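Local coordinates for PqqA binding protein (Xanthomonas campestris pv. campestris, PDB 3G2B) that probably binds the precursor peptide PqqA and presents it to PqqE during biosynthesis of the redox cofactor pyrroloquinoline quinone, at residues D43-V48 / I81-T86. Numbering follows the deposited sequence.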
# COMPACT_ATOMS: atom_id res chain seq x y z
N ASP A 43 11.70 -15.71 10.53
CA ASP A 43 12.99 -15.62 11.18
C ASP A 43 13.39 -14.22 11.67
O ASP A 43 12.69 -13.63 12.49
CB ASP A 43 14.05 -16.21 10.25
CG ASP A 43 13.80 -17.69 9.95
OD1 ASP A 43 14.44 -18.24 9.03
OD2 ASP A 43 12.96 -18.31 10.64
N ILE A 44 14.50 -13.68 11.17
CA ILE A 44 14.95 -12.37 11.65
C ILE A 44 13.97 -11.22 11.39
O ILE A 44 13.96 -10.24 12.13
CB ILE A 44 16.35 -12.01 11.09
CG1 ILE A 44 17.11 -11.14 12.10
CG2 ILE A 44 16.23 -11.28 9.76
CD1 ILE A 44 17.43 -11.85 13.39
N ALA A 45 13.14 -11.35 10.35
CA ALA A 45 12.16 -10.31 10.02
C ALA A 45 11.16 -10.16 11.17
O ALA A 45 10.63 -9.08 11.43
CB ALA A 45 11.43 -10.66 8.73
N LEU A 46 10.88 -11.27 11.85
CA LEU A 46 9.97 -11.27 12.98
C LEU A 46 10.55 -10.38 14.08
O LEU A 46 9.85 -9.57 14.69
CB LEU A 46 9.78 -12.70 13.50
CG LEU A 46 9.04 -12.86 14.82
CD1 LEU A 46 7.64 -12.26 14.70
CD2 LEU A 46 8.97 -14.34 15.19
N VAL A 47 11.85 -10.54 14.34
CA VAL A 47 12.52 -9.76 15.37
C VAL A 47 12.60 -8.28 14.99
O VAL A 47 12.35 -7.41 15.81
CB VAL A 47 13.95 -10.28 15.63
CG1 VAL A 47 14.58 -9.51 16.77
CG2 VAL A 47 13.90 -11.78 15.95
N VAL A 48 12.94 -8.01 13.73
CA VAL A 48 13.06 -6.63 13.27
C VAL A 48 11.75 -5.87 13.43
O VAL A 48 11.73 -4.74 13.92
CB VAL A 48 13.48 -6.57 11.78
CG1 VAL A 48 13.48 -5.13 11.29
CG2 VAL A 48 14.86 -7.19 11.61
N ILE A 81 17.38 -3.67 5.87
CA ILE A 81 16.96 -2.67 4.90
C ILE A 81 16.02 -3.28 3.86
O ILE A 81 15.02 -2.66 3.49
CB ILE A 81 18.17 -2.03 4.20
CG1 ILE A 81 18.98 -1.23 5.23
CG2 ILE A 81 17.71 -1.13 3.07
CD1 ILE A 81 20.23 -0.56 4.67
N GLU A 82 16.33 -4.48 3.39
CA GLU A 82 15.49 -5.15 2.40
C GLU A 82 14.08 -5.35 2.96
O GLU A 82 13.09 -5.04 2.29
CB GLU A 82 16.08 -6.51 2.01
CG GLU A 82 15.15 -7.36 1.16
CD GLU A 82 15.71 -8.74 0.85
OE1 GLU A 82 16.18 -9.43 1.78
OE2 GLU A 82 15.68 -9.14 -0.34
N LEU A 83 13.99 -5.87 4.18
CA LEU A 83 12.68 -6.10 4.80
C LEU A 83 11.89 -4.81 4.97
O LEU A 83 10.70 -4.75 4.64
CB LEU A 83 12.85 -6.75 6.18
CG LEU A 83 11.57 -6.77 7.03
CD1 LEU A 83 10.57 -7.73 6.42
CD2 LEU A 83 11.91 -7.18 8.46
N THR A 84 12.55 -3.79 5.50
CA THR A 84 11.90 -2.51 5.75
C THR A 84 11.39 -1.89 4.45
O THR A 84 10.32 -1.29 4.42
CB THR A 84 12.87 -1.54 6.45
OG1 THR A 84 13.37 -2.17 7.63
CG2 THR A 84 12.17 -0.25 6.81
N THR A 85 12.16 -2.05 3.38
CA THR A 85 11.75 -1.54 2.09
C THR A 85 10.44 -2.21 1.67
O THR A 85 9.51 -1.54 1.22
CB THR A 85 12.83 -1.81 1.03
OG1 THR A 85 14.02 -1.07 1.37
CG2 THR A 85 12.35 -1.38 -0.35
N THR A 86 10.37 -3.53 1.83
CA THR A 86 9.17 -4.27 1.48
C THR A 86 7.97 -3.83 2.33
O THR A 86 6.87 -3.61 1.80
CB THR A 86 9.39 -5.78 1.67
OG1 THR A 86 10.39 -6.22 0.75
CG2 THR A 86 8.10 -6.56 1.43
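Leu-83 meets Ala-45 and Val-48 in a purely apolar contact, in which one leucine of helix 73-89 reaches two residues, three positions apart, on the same flank of helix 44-51. Its methyl CD2 does most of the touching: it lies 3.5 Å from both CA and CB of Ala-45, so that backbone as well as side chain is met, and 3.7 Å from CB of Val-48. The second branch, CD1, approaches Ala-45 CB alone, at 3.8 Å. Leu-83 carries CG anti to its backbone N (chi1 168°), which extends the isobutyl group across to the other helix. Val-48 points back at it, and the two side chains meet tip to tip, with CG1 of the valine 3.8 Å from Leu-83 CD2. The CA atoms of Ala-45 and Leu-83 are 6.7 Å apart, the shortest such separation between the segments, which is consistent with the small side chain of Ala-45.

No hydrogen bond crosses between segments 43-48 and 81-86. Thr-85 OG1 donates to Ile-81 O at 2.8 Å, standing 37° out of the carbonyl plane, while Thr-85 N reaches the same oxygen from the opposite face; the hydroxyl is thereby folded back on its own helix, and Ile-81 O accepts two donors. Thr-84 OG1 is hydrogen-bonded to Val-80 O and also to Tyr-52 OH, which links helix 73-89 to the residue just after helix 44-51.

Leu-65 of helix 58-68 packs on Val-48, and Leu-58 of that helix on Thr-84, so a third helix joins both partners. The second subunit adds Pro-13 against Thr-84 and Ile-7 against Thr-85. The contact thus unites the first and third helices of the three-helix bundle of PqqD, a family related to helix-turn-helix domains.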